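Long-range contacts in TRAP dicarboxylate transporter-DctP subunit (Marinobacter aquaeolei, PDB 4PFI), which probably binds a small, carboxylate-bearing solute in the periplasm and delivers it to the membrane subunits of a TRAP transporter: residues 48-53 and 155-160; 95-100 and 248-253; 113-118 and 182-187; 166-171 and 236-241; 172-177 and 194-199. All blocks are in the same frame, centred on the assembly; numbering follows the deposited sequence.

Interaction 1 (48-53 and 155-160)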
# COMPACT_ATOMS: atom_id res chain seq x y z
N SER A 48 -3.57 -8.26 10.04
CA SER A 48 -3.36 -7.13 9.15
C SER A 48 -4.65 -6.54 8.58
O SER A 48 -5.71 -7.18 8.61
CB SER A 48 -2.53 -7.57 7.95
OG SER A 48 -3.32 -8.45 7.15
N VAL A 49 -4.54 -5.35 8.02
CA VAL A 49 -5.63 -4.68 7.33
C VAL A 49 -6.20 -5.56 6.21
O VAL A 49 -7.42 -5.64 6.04
CB VAL A 49 -5.18 -3.34 6.72
CG1 VAL A 49 -6.33 -2.66 5.99
CG2 VAL A 49 -4.61 -2.42 7.80
N GLN A 50 -5.34 -6.22 5.45
CA GLN A 50 -5.77 -7.13 4.41
C GLN A 50 -6.61 -8.27 4.97
O GLN A 50 -7.66 -8.60 4.43
CB GLN A 50 -4.56 -7.68 3.64
CG GLN A 50 -3.96 -6.66 2.70
CD GLN A 50 -2.91 -7.20 1.77
OE1 GLN A 50 -2.86 -8.41 1.50
NE2 GLN A 50 -2.06 -6.31 1.27
N HIS A 51 -6.14 -8.90 6.04
CA HIS A 51 -6.89 -9.96 6.67
C HIS A 51 -8.28 -9.45 7.18
O HIS A 51 -9.31 -10.07 6.92
CB HIS A 51 -6.09 -10.56 7.80
CG HIS A 51 -6.66 -11.86 8.30
ND1 HIS A 51 -6.94 -12.09 9.62
CD2 HIS A 51 -7.02 -12.98 7.63
CE1 HIS A 51 -7.43 -13.31 9.76
NE2 HIS A 51 -7.49 -13.87 8.56
N LEU A 52 -8.30 -8.33 7.90
CA LEU A 52 -9.55 -7.80 8.41
C LEU A 52 -10.52 -7.51 7.28
O LEU A 52 -11.70 -7.82 7.38
CB LEU A 52 -9.29 -6.53 9.21
CG LEU A 52 -8.53 -6.81 10.50
CD1 LEU A 52 -8.16 -5.51 11.21
CD2 LEU A 52 -9.35 -7.72 11.41
N TYR A 53 -9.99 -6.91 6.22
CA TYR A 53 -10.79 -6.60 5.03
C TYR A 53 -11.36 -7.90 4.46
O TYR A 53 -12.56 -8.01 4.20
CB TYR A 53 -9.92 -5.92 3.98
CG TYR A 53 -10.60 -5.57 2.67
CD1 TYR A 53 -10.72 -6.52 1.63
CD2 TYR A 53 -11.10 -4.29 2.44
CE1 TYR A 53 -11.32 -6.19 0.42
CE2 TYR A 53 -11.71 -3.96 1.23
CZ TYR A 53 -11.82 -4.92 0.23
OH TYR A 53 -12.42 -4.56 -0.96
N VAL A 155 -7.47 -0.33 -1.89
CA VAL A 155 -7.70 -0.32 -0.45
C VAL A 155 -6.56 0.33 0.34
O VAL A 155 -5.40 -0.02 0.16
CB VAL A 155 -7.88 -1.75 0.06
CG1 VAL A 155 -8.18 -1.74 1.54
CG2 VAL A 155 -9.01 -2.46 -0.74
N PRO A 156 -6.88 1.28 1.23
CA PRO A 156 -5.89 1.97 2.09
C PRO A 156 -5.39 1.07 3.23
O PRO A 156 -6.20 0.37 3.84
CB PRO A 156 -6.69 3.14 2.67
CG PRO A 156 -8.13 2.61 2.75
CD PRO A 156 -8.27 1.67 1.55
N GLU A 157 -4.08 1.05 3.52
CA GLU A 157 -3.56 0.29 4.67
C GLU A 157 -2.96 1.23 5.71
O GLU A 157 -2.61 0.82 6.82
CB GLU A 157 -2.55 -0.78 4.26
CG GLU A 157 -3.00 -1.55 3.04
CD GLU A 157 -2.10 -2.72 2.68
OE1 GLU A 157 -1.33 -2.60 1.70
OE2 GLU A 157 -2.16 -3.78 3.36
N GLY A 158 -2.89 2.51 5.38
CA GLY A 158 -2.51 3.50 6.35
C GLY A 158 -1.43 4.44 5.85
O GLY A 158 -0.80 4.19 4.82
N TRP A 159 -1.24 5.54 6.56
CA TRP A 159 -0.16 6.45 6.28
C TRP A 159 1.19 5.72 6.39
O TRP A 159 1.45 5.06 7.40
CB TRP A 159 -0.19 7.57 7.31
CG TRP A 159 -1.16 8.65 7.02
CD1 TRP A 159 -2.25 9.00 7.75
CD2 TRP A 159 -1.14 9.53 5.88
NE1 TRP A 159 -2.91 10.05 7.14
CE2 TRP A 159 -2.25 10.40 6.00
CE3 TRP A 159 -0.28 9.67 4.79
CZ2 TRP A 159 -2.53 11.39 5.06
CZ3 TRP A 159 -0.56 10.66 3.85
CH2 TRP A 159 -1.68 11.51 4.00
N MSE A 160 2.07 5.87 5.41
CA MSE A 160 3.46 5.40 5.56
C MSE A 160 4.10 6.19 6.72
O MSE A 160 3.90 7.39 6.84
CB MSE A 160 4.28 5.57 4.28
CG MSE A 160 3.75 4.76 3.10
SE MSE A 160 3.97 2.83 3.36
CE MSE A 160 5.88 2.66 2.90
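Q50 NE2 donates to E157 OE2 at 3.3 Å, with an N-H...O angle of 145°, in a rather long bond. The donor stands above the carboxylate plane, 39° out of it, and the amide and carboxylate planes are turned 31° from one another. Q50 keeps its chain extended beyond CG, which carries the amide across to the strand; the amide oxygen, Q50 OE1, accepts from E43 N, so both polar atoms of the amide are engaged. E44 brings a second carboxylate close to E157 OE2, which may raise the proton affinity of one of the two acids. These residues join the first turn of helix 49-65 to strand 155-159, part of the long strand 149-164 of the solute-binding fold, and helix and strand axes approach to 9.5 Å. V49 lays its two methyls along the strand backbone: CG1 is 3.7 Å from P156 O and CG2 is 3.9 Å from E157 O. One turn further on, the Y53 ring meets V155 obliquely, CE2 lying 3.7 Å from CG2. F98 packs on this ring too, while L285, I271 and L274 of helix 263-296 cover V49 and Y53. At the start of the helix, S48 OG caps H51 N (3.1 Å).

Interaction 2 (95-100 and 248-253)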
# COMPACT_ATOMS: atom_id res chain seq x y z
N ASN A 95 -8.63 -16.97 -7.31
CA ASN A 95 -9.53 -16.05 -7.98
C ASN A 95 -9.19 -14.59 -7.67
O ASN A 95 -9.24 -13.73 -8.55
CB ASN A 95 -10.98 -16.32 -7.56
CG ASN A 95 -11.37 -17.78 -7.68
OD1 ASN A 95 -11.30 -18.54 -6.72
ND2 ASN A 95 -11.76 -18.18 -8.87
N LEU A 96 -8.88 -14.33 -6.41
CA LEU A 96 -8.75 -12.97 -5.89
C LEU A 96 -7.47 -12.83 -5.07
O LEU A 96 -7.09 -13.74 -4.34
CB LEU A 96 -9.93 -12.65 -4.97
CG LEU A 96 -11.34 -12.55 -5.57
CD1 LEU A 96 -12.42 -12.69 -4.48
CD2 LEU A 96 -11.48 -11.21 -6.31
N ALA A 97 -6.84 -11.67 -5.16
CA ALA A 97 -5.65 -11.39 -4.36
C ALA A 97 -5.45 -9.91 -4.15
O ALA A 97 -5.95 -9.08 -4.91
CB ALA A 97 -4.41 -11.97 -5.01
N PHE A 98 -4.72 -9.58 -3.10
CA PHE A 98 -4.22 -8.25 -2.91
C PHE A 98 -2.91 -8.14 -3.69
O PHE A 98 -2.14 -9.09 -3.79
CB PHE A 98 -3.99 -7.97 -1.43
CG PHE A 98 -5.21 -7.47 -0.72
CD1 PHE A 98 -5.69 -6.19 -0.96
CD2 PHE A 98 -5.88 -8.26 0.20
CE1 PHE A 98 -6.81 -5.72 -0.32
CE2 PHE A 98 -7.00 -7.78 0.85
CZ PHE A 98 -7.46 -6.51 0.59
N ALA A 99 -2.67 -6.96 -4.25
CA ALA A 99 -1.40 -6.70 -4.93
C ALA A 99 -1.03 -5.26 -4.64
O ALA A 99 -1.76 -4.34 -4.98
CB ALA A 99 -1.52 -6.92 -6.43
N SER A 100 0.11 -5.07 -3.98
CA SER A 100 0.65 -3.75 -3.72
C SER A 100 1.57 -3.25 -4.86
O SER A 100 1.95 -4.03 -5.75
CB SER A 100 1.39 -3.79 -2.40
OG SER A 100 0.46 -4.18 -1.38
N SER A 248 -3.94 -3.06 -4.09
CA SER A 248 -4.92 -3.37 -5.14
C SER A 248 -5.65 -4.65 -4.83
O SER A 248 -5.04 -5.60 -4.34
CB SER A 248 -4.21 -3.63 -6.48
OG SER A 248 -4.02 -2.46 -7.24
N VAL A 249 -6.94 -4.71 -5.15
CA VAL A 249 -7.62 -6.01 -5.21
C VAL A 249 -7.76 -6.41 -6.67
O VAL A 249 -8.37 -5.69 -7.46
CB VAL A 249 -9.02 -5.99 -4.53
CG1 VAL A 249 -9.73 -7.34 -4.72
CG2 VAL A 249 -8.91 -5.65 -3.04
N VAL A 250 -7.20 -7.55 -7.04
CA VAL A 250 -7.24 -7.99 -8.43
C VAL A 250 -7.90 -9.36 -8.57
O VAL A 250 -7.97 -10.14 -7.63
CB VAL A 250 -5.81 -8.07 -9.05
CG1 VAL A 250 -5.20 -6.69 -9.13
CG2 VAL A 250 -4.93 -9.04 -8.26
N ALA A 251 -8.38 -9.65 -9.78
CA ALA A 251 -8.99 -10.94 -10.06
C ALA A 251 -8.49 -11.53 -11.36
O ALA A 251 -8.12 -10.81 -12.30
CB ALA A 251 -10.50 -10.82 -10.08
N ASN A 252 -8.49 -12.85 -11.41
CA ASN A 252 -8.27 -13.55 -12.67
C ASN A 252 -9.18 -13.00 -13.77
O ASN A 252 -10.39 -12.82 -13.59
CB ASN A 252 -8.49 -15.05 -12.49
CG ASN A 252 -8.22 -15.82 -13.77
OD1 ASN A 252 -9.14 -16.14 -14.51
ND2 ASN A 252 -6.94 -16.08 -14.04
N GLU A 253 -8.57 -12.71 -14.91
CA GLU A 253 -9.21 -11.96 -15.97
C GLU A 253 -10.41 -12.67 -16.59
O GLU A 253 -11.41 -12.05 -16.94
CB GLU A 253 -8.19 -11.68 -17.06
CG GLU A 253 -8.43 -10.42 -17.82
CD GLU A 253 -7.14 -9.89 -18.38
OE1 GLU A 253 -6.23 -10.70 -18.64
OE2 GLU A 253 -7.02 -8.66 -18.53
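F98 and V249 fit together as a ring and a methyl knob: V249 CG2 lies 3.4 Å from F98 CE1, meeting the ring obliquely, while CD1 of the same ring lies 3.5 Å from S248 O. V249 can reach the ring because CG2 points anti to its carbonyl carbon, beside the backbone N (chi1 175° for CG1). Further along the same face, the larger L96 leans its CD2 over the small A251, 3.9 Å from CB. The other face reverses the sizes. There the strand 96-99 offers two alanines, and the branched V250 rests loosely between them, with CG2 4.4 Å from both A97 CB and A99 CB. This methyl sits between the backbone N and the carbonyl carbon of V250, and so also comes within 3.5 Å of A97 O. The backbones make the frame for this fit: A97 pairs with V250 and A99 with S248 through reciprocal bonds, the straightest being V250 N to A97 O at 2.9 Å and 174°. N252 N to N95 O adds a rung where the strand gives way to helix 253-257, whose N-cap is N252. The rings of F40 and Y53 also meet that of F98. The register, alternating hydrogen-bonded and non-hydrogen-bonded pairs, is that of an antiparallel ladder inside the mixed sheet of this solute-binding fold.

Interaction 3 (113-118 and 182-187)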
# COMPACT_ATOMS: atom_id res chain seq x y z
N LEU A 113 2.39 5.66 -8.96
CA LEU A 113 1.66 6.83 -8.53
C LEU A 113 1.45 6.83 -7.00
O LEU A 113 1.53 7.87 -6.38
CB LEU A 113 0.29 6.86 -9.22
CG LEU A 113 -0.64 8.03 -8.89
CD1 LEU A 113 -0.29 9.26 -9.72
CD2 LEU A 113 -2.13 7.61 -9.11
N PHE A 114 1.18 5.66 -6.43
CA PHE A 114 0.84 5.53 -5.02
C PHE A 114 2.02 5.62 -4.07
O PHE A 114 1.83 5.68 -2.85
CB PHE A 114 0.09 4.21 -4.77
CG PHE A 114 -1.21 4.14 -5.48
CD1 PHE A 114 -2.21 5.07 -5.20
CD2 PHE A 114 -1.43 3.19 -6.47
CE1 PHE A 114 -3.42 5.03 -5.89
CE2 PHE A 114 -2.64 3.14 -7.15
CZ PHE A 114 -3.64 4.08 -6.86
N ASN A 115 3.24 5.61 -4.60
CA ASN A 115 4.43 5.86 -3.78
C ASN A 115 4.98 7.29 -3.94
O ASN A 115 6.00 7.61 -3.33
CB ASN A 115 5.54 4.85 -4.07
CG ASN A 115 5.11 3.39 -3.97
OD1 ASN A 115 5.55 2.55 -4.76
ND2 ASN A 115 4.25 3.08 -3.00
N LEU A 116 4.36 8.13 -4.76
CA LEU A 116 4.79 9.54 -4.89
C LEU A 116 4.42 10.35 -3.63
O LEU A 116 3.31 10.24 -3.12
CB LEU A 116 4.16 10.20 -6.13
CG LEU A 116 4.77 9.74 -7.47
CD1 LEU A 116 3.95 10.28 -8.61
CD2 LEU A 116 6.23 10.17 -7.60
N HIS A 117 5.34 11.15 -3.13
CA HIS A 117 5.07 11.88 -1.89
C HIS A 117 4.21 13.13 -2.16
O HIS A 117 4.42 13.80 -3.16
CB HIS A 117 6.38 12.27 -1.19
CG HIS A 117 7.16 11.09 -0.67
ND1 HIS A 117 8.29 11.22 0.09
CD2 HIS A 117 6.94 9.76 -0.80
CE1 HIS A 117 8.75 10.02 0.40
NE2 HIS A 117 7.96 9.12 -0.13
N PHE A 118 3.26 13.42 -1.26
CA PHE A 118 2.48 14.66 -1.28
C PHE A 118 1.62 14.83 -2.53
O PHE A 118 1.36 15.94 -2.95
CB PHE A 118 3.40 15.87 -1.08
CG PHE A 118 4.25 15.76 0.16
CD1 PHE A 118 3.68 15.88 1.42
CD2 PHE A 118 5.61 15.49 0.07
CE1 PHE A 118 4.44 15.73 2.57
CE2 PHE A 118 6.38 15.36 1.23
CZ PHE A 118 5.78 15.48 2.48
N MSE A 182 10.00 1.11 -0.41
CA MSE A 182 9.23 0.11 -1.17
C MSE A 182 10.05 -0.27 -2.40
O MSE A 182 10.89 0.49 -2.89
CB MSE A 182 7.85 0.68 -1.58
CG MSE A 182 6.87 0.90 -0.40
SE MSE A 182 6.62 -0.71 0.74
CE MSE A 182 8.02 -0.36 2.03
N THR A 183 9.80 -1.45 -2.93
CA THR A 183 10.60 -1.96 -4.04
C THR A 183 10.11 -1.46 -5.41
O THR A 183 9.92 -2.22 -6.34
CB THR A 183 10.61 -3.49 -4.03
OG1 THR A 183 11.52 -3.96 -5.04
CG2 THR A 183 9.19 -4.05 -4.26
N SER A 184 9.93 -0.15 -5.50
CA SER A 184 9.49 0.48 -6.72
C SER A 184 10.53 1.53 -7.09
O SER A 184 11.03 2.24 -6.22
CB SER A 184 8.12 1.14 -6.49
OG SER A 184 7.69 1.86 -7.62
N GLU A 185 10.85 1.66 -8.37
CA GLU A 185 11.81 2.66 -8.79
C GLU A 185 11.34 4.05 -8.36
O GLU A 185 12.12 4.91 -7.95
CB GLU A 185 12.00 2.60 -10.29
CG GLU A 185 13.17 3.40 -10.78
CD GLU A 185 13.73 2.87 -12.09
OE1 GLU A 185 13.10 1.97 -12.69
OE2 GLU A 185 14.80 3.36 -12.51
N THR A 186 10.03 4.27 -8.43
CA THR A 186 9.49 5.56 -8.08
C THR A 186 9.65 5.79 -6.60
O THR A 186 9.92 6.91 -6.17
CB THR A 186 8.01 5.66 -8.48
OG1 THR A 186 7.90 5.46 -9.89
CG2 THR A 186 7.45 7.02 -8.12
N ALA A 187 9.48 4.73 -5.80
CA ALA A 187 9.58 4.84 -4.35
C ALA A 187 11.03 5.12 -3.95
O ALA A 187 11.29 5.94 -3.07
CB ALA A 187 9.06 3.57 -3.64
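L116 and T186 make the closest apolar approach, leucine CD2 lying 3.4 Å from threonine CG2 as the two side chains meet at a slant. The threonine methyl is placed there by its first torsion, which sets CG2 anti to the backbone N and puts OG1 (chi1 -59°) beside it. The second apolar meeting is between N115 and A187: the CB atoms are 3.8 Å apart, below a CA-CA separation of 5.3 Å, so the alanine methyl abuts the root of the asparagine.

The polar side is less well matched. N115 OD1 comes 3.4 Å from S184 CB and 3.6 Å from S184 OG, yet the approach to OG is not a hydrogen bond, and the oxygen OD1 is buried without a partner in the model. On the nitrogen of the same amide, M182, a selenomethionine, makes a loose van der Waals touch, its CG 4.3 Å from N115 ND2. The serine hydroxyl oxygen is instead turned to its own helix, accepting a weak bond from T186 N at 3.5 Å (137°). F323 and A319 of helix 318-339 cover T186 and L116. The contact thus sets a 3-10 segment and the loop after it against the capped start of helix 185-192, the helix of a beta-alpha-beta crossover that joins the parallel strands 178-180 and 197-199.

Interaction 4 (166-171 and 236-241)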
# COMPACT_ATOMS: atom_id res chain seq x y z
N ASN A 166 17.23 8.97 14.46
CA ASN A 166 17.17 10.41 14.66
C ASN A 166 15.90 10.93 14.02
O ASN A 166 15.28 10.22 13.24
CB ASN A 166 18.41 11.11 14.06
CG ASN A 166 18.74 10.62 12.67
OD1 ASN A 166 19.50 9.66 12.47
ND2 ASN A 166 18.14 11.26 11.68
N PRO A 167 15.49 12.16 14.35
CA PRO A 167 14.28 12.69 13.71
C PRO A 167 14.54 13.02 12.24
O PRO A 167 15.67 13.30 11.89
CB PRO A 167 13.96 13.97 14.50
CG PRO A 167 14.86 13.93 15.73
CD PRO A 167 16.07 13.11 15.31
N LEU A 168 13.51 12.96 11.41
CA LEU A 168 13.65 13.23 9.99
C LEU A 168 12.78 14.45 9.66
O LEU A 168 11.71 14.32 9.05
CB LEU A 168 13.23 12.01 9.18
CG LEU A 168 14.10 10.77 9.41
CD1 LEU A 168 13.42 9.50 8.93
CD2 LEU A 168 15.46 10.91 8.72
N ARG A 169 13.25 15.64 10.08
CA ARG A 169 12.46 16.86 9.97
C ARG A 169 12.71 17.65 8.69
O ARG A 169 11.84 18.39 8.25
CB ARG A 169 12.76 17.77 11.16
CG ARG A 169 12.38 17.18 12.49
CD ARG A 169 12.98 18.00 13.64
NE ARG A 169 12.48 17.53 14.93
CZ ARG A 169 11.23 17.72 15.34
NH1 ARG A 169 10.37 18.38 14.56
NH2 ARG A 169 10.83 17.24 16.52
N THR A 170 13.90 17.51 8.12
CA THR A 170 14.23 18.18 6.86
C THR A 170 14.92 17.19 5.92
O THR A 170 15.44 16.19 6.38
CB THR A 170 15.15 19.40 7.07
OG1 THR A 170 16.45 18.94 7.46
CG2 THR A 170 14.60 20.30 8.15
N PRO A 171 14.89 17.46 4.61
CA PRO A 171 15.62 16.63 3.65
C PRO A 171 17.06 16.46 4.06
O PRO A 171 17.62 15.37 3.89
CB PRO A 171 15.53 17.45 2.35
CG PRO A 171 14.28 18.24 2.50
CD PRO A 171 14.15 18.55 3.95
N VAL A 236 13.20 6.86 16.74
CA VAL A 236 12.32 7.93 16.37
C VAL A 236 11.36 7.50 15.26
O VAL A 236 11.77 7.07 14.20
CB VAL A 236 13.10 9.19 15.92
CG1 VAL A 236 12.13 10.30 15.57
CG2 VAL A 236 14.09 9.65 16.98
N LEU A 237 10.07 7.64 15.54
CA LEU A 237 9.02 7.45 14.55
C LEU A 237 8.60 8.81 13.98
O LEU A 237 8.04 9.62 14.72
CB LEU A 237 7.83 6.79 15.24
CG LEU A 237 6.90 6.01 14.33
CD1 LEU A 237 7.20 4.57 14.58
CD2 LEU A 237 5.46 6.31 14.63
N THR A 238 8.92 9.11 12.72
CA THR A 238 8.54 10.41 12.15
C THR A 238 7.31 10.27 11.23
O THR A 238 7.32 9.49 10.29
CB THR A 238 9.70 11.10 11.33
OG1 THR A 238 10.83 11.36 12.17
CG2 THR A 238 9.26 12.41 10.74
N MSE A 239 6.27 11.05 11.49
CA MSE A 239 5.05 10.97 10.71
C MSE A 239 5.00 12.20 9.81
O MSE A 239 4.70 13.31 10.25
CB MSE A 239 3.87 10.84 11.67
CG MSE A 239 4.21 9.82 12.85
SE MSE A 239 2.62 9.31 13.83
CE MSE A 239 2.45 7.45 13.27
N ALA A 240 5.37 12.00 8.55
CA ALA A 240 5.39 13.10 7.59
C ALA A 240 4.10 13.19 6.81
O ALA A 240 3.87 14.18 6.16
CB ALA A 240 6.52 12.94 6.62
N ARG A 241 3.26 12.15 6.90
CA ARG A 241 2.05 12.02 6.08
C ARG A 241 2.40 12.40 4.61
O ARG A 241 1.88 13.36 4.06
CB ARG A 241 0.94 12.89 6.68
CG ARG A 241 0.33 12.32 7.97
CD ARG A 241 -0.83 13.21 8.51
NE ARG A 241 -0.34 14.57 8.80
CZ ARG A 241 -0.82 15.69 8.26
NH1 ARG A 241 -1.85 15.70 7.41
NH2 ARG A 241 -0.25 16.84 8.61
O HOH W 1 12.46 9.34 12.48
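V236 spreads its side chain over the peptide between N166 and P167: CB is 3.6 Å from N166 O, CG1 reaches P167 CA at 3.7 Å, and CG2 lies 3.7 Å from N166 C. Two residues on, the same side of the strand carries T238, whose hydroxyl works in both directions. It accepts from L168 N (3.2 Å, N-H...O angle 156°) and donates to a water at 2.6 Å from OG1. The water in turn donates hydrogen bonds to N166 O and to V236 O (2.9 Å), so one bridge ties the loop carbonyl, the strand carbonyl and the threonine together. The torsion of T238, OG1 beside its backbone N at chi1 -61°, aims the oxygen at L168 and leaves CG2 by L168 O, 3.5 Å away. Strand 236-239 is a member of the large mixed sheet, antiparallel to 149-164 and parallel to 300-303; the loop after strand 149-164 lies against V236 and T238. Within that loop, N166 ND2 bonds P167 O from well above the carbonyl plane. L168 goes on to rest against W162, F174 and L177. Just before the strand, Q234 and N235, with G298, bind a sodium ion about 8 Å from the V236 side chain.

Interaction 5 (172-177 and 194-199)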
# COMPACT_ATOMS: atom_id res chain seq x y z
N SER A 172 17.65 17.51 4.61
CA SER A 172 19.02 17.43 5.09
C SER A 172 19.26 16.23 6.04
O SER A 172 20.35 15.65 6.06
CB SER A 172 19.40 18.73 5.79
OG SER A 172 20.68 18.58 6.39
N ASP A 173 18.26 15.85 6.85
CA ASP A 173 18.38 14.71 7.76
C ASP A 173 18.53 13.35 7.05
O ASP A 173 18.97 12.37 7.67
CB ASP A 173 17.18 14.66 8.70
CG ASP A 173 17.15 15.83 9.69
OD1 ASP A 173 18.25 16.35 10.04
OD2 ASP A 173 16.04 16.24 10.12
N PHE A 174 18.16 13.28 5.78
CA PHE A 174 18.27 12.07 4.97
C PHE A 174 19.65 11.92 4.31
O PHE A 174 19.99 10.82 3.87
CB PHE A 174 17.19 12.04 3.87
CG PHE A 174 15.84 11.63 4.35
CD1 PHE A 174 15.51 10.29 4.44
CD2 PHE A 174 14.89 12.58 4.72
CE1 PHE A 174 14.27 9.90 4.91
CE2 PHE A 174 13.64 12.19 5.17
CZ PHE A 174 13.34 10.85 5.27
N GLN A 175 20.42 13.00 4.23
CA GLN A 175 21.72 12.97 3.51
C GLN A 175 22.65 11.86 4.00
O GLN A 175 23.01 11.82 5.18
CB GLN A 175 22.45 14.32 3.62
CG GLN A 175 22.05 15.33 2.54
CD GLN A 175 22.72 15.05 1.20
OE1 GLN A 175 23.65 14.23 1.11
NE2 GLN A 175 22.24 15.71 0.14
N GLY A 176 23.04 10.97 3.08
CA GLY A 176 23.97 9.90 3.36
C GLY A 176 23.37 8.67 4.04
O GLY A 176 24.07 7.68 4.27
N LEU A 177 22.07 8.73 4.34
CA LEU A 177 21.38 7.65 5.06
C LEU A 177 21.03 6.49 4.15
O LEU A 177 20.44 6.71 3.09
CB LEU A 177 20.08 8.17 5.67
CG LEU A 177 20.14 8.40 7.18
CD1 LEU A 177 21.40 9.18 7.56
CD2 LEU A 177 18.88 9.12 7.66
N TYR A 194 15.59 13.34 -1.37
CA TYR A 194 15.98 13.95 -0.10
C TYR A 194 17.46 13.76 0.19
O TYR A 194 17.99 14.30 1.16
CB TYR A 194 15.15 13.35 1.05
CG TYR A 194 13.66 13.44 0.83
CD1 TYR A 194 13.10 14.49 0.09
CD2 TYR A 194 12.81 12.48 1.34
CE1 TYR A 194 11.74 14.58 -0.13
CE2 TYR A 194 11.45 12.55 1.13
CZ TYR A 194 10.93 13.61 0.39
OH TYR A 194 9.58 13.69 0.19
N GLY A 195 18.14 13.00 -0.67
CA GLY A 195 19.56 12.77 -0.55
C GLY A 195 19.88 11.49 0.21
O GLY A 195 20.95 11.37 0.78
N ALA A 196 18.97 10.52 0.22
CA ALA A 196 19.25 9.24 0.85
C ALA A 196 19.87 8.29 -0.17
O ALA A 196 19.86 8.58 -1.37
CB ALA A 196 17.99 8.63 1.44
N ASP A 197 20.43 7.18 0.30
CA ASP A 197 20.77 6.05 -0.57
C ASP A 197 19.75 4.96 -0.29
O ASP A 197 19.86 4.23 0.71
CB ASP A 197 22.18 5.51 -0.28
CG ASP A 197 22.48 4.22 -1.04
OD1 ASP A 197 21.87 4.00 -2.13
OD2 ASP A 197 23.31 3.41 -0.57
N PRO A 198 18.74 4.84 -1.15
CA PRO A 198 17.65 3.87 -0.97
C PRO A 198 18.07 2.42 -1.25
O PRO A 198 18.73 2.14 -2.23
CB PRO A 198 16.61 4.33 -1.98
CG PRO A 198 17.39 5.01 -3.04
CD PRO A 198 18.57 5.64 -2.38
N VAL A 199 17.66 1.50 -0.37
CA VAL A 199 17.88 0.06 -0.58
C VAL A 199 16.54 -0.65 -0.48
O VAL A 199 15.60 -0.11 0.09
CB VAL A 199 18.80 -0.53 0.51
CG1 VAL A 199 20.22 -0.03 0.32
CG2 VAL A 199 18.31 -0.12 1.87
O HOH W 2 19.22 16.69 1.21
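Y194 sets its ring beside that of F174, both side chains pointing the same way: CD2 stands 3.9 Å above the phenylalanine plane, toward its rim, and the planes are inclined at 42°. The CB atoms of the pair lie 3.7 Å apart. Y194 O receives a water at 2.7 Å, which Q175 NE2 contacts only weakly, and the phenol end is held by a hydrogen bond between Y194 OH and H117 ND1. W162 and F179 meet F174 edge-to-face.

Next comes G195, where the chain leaves helical backbone angles after helix 185-192, at the positive-phi position of a Schellman motif; Q175 folds over it, bent at chi2. G195 O accepts from G176 N at 3.1 Å, the N lying nearly along the C=O axis at 160°, and Q175 CA lies 3.3 Å from G195 O in a CA-H...O contact. A196 then pushes its methyl against L177 O, 3.5 Å from CB, while its CA faces F174 O. D197 finishes the run: its N binds L177 O at 2.8 Å (162°), and OD2 pairs with R178 as a salt bridge.

On the opposing side, F174 to L177 form a type II turn, with G176 at positive phi and L177 N bonded to F174 O. Turn and Schellman end together lie at one end of a beta-alpha-beta crossover, where strand 178-180 begins and the chain passes from helix 185-192 to the parallel strand 197-199.

In the fold
Interactions 1 and 2 touch, with centres about 15 Å apart: V155 and V249 belong to neighbouring strands, 149-164 and 244-252, of one mixed sheet, and their segments alternate along the chain. Interaction 2 spans residues 95-253, so interactions 3, 4 and 5 all fall between its two segments. Interactions 4 and 5 have centres about 12 Å apart, share L168 packed on F174 and L177, and lie across the chain's centre from interaction 2, some 33-34 Å off. Interaction 3 reaches interaction 5 through H117 and Y194, and interaction 4 through F118. The contacts span both ends of a fold whose chain crosses repeatedly through one sheet, here in the open, ligand-free form of a solute-binding protein.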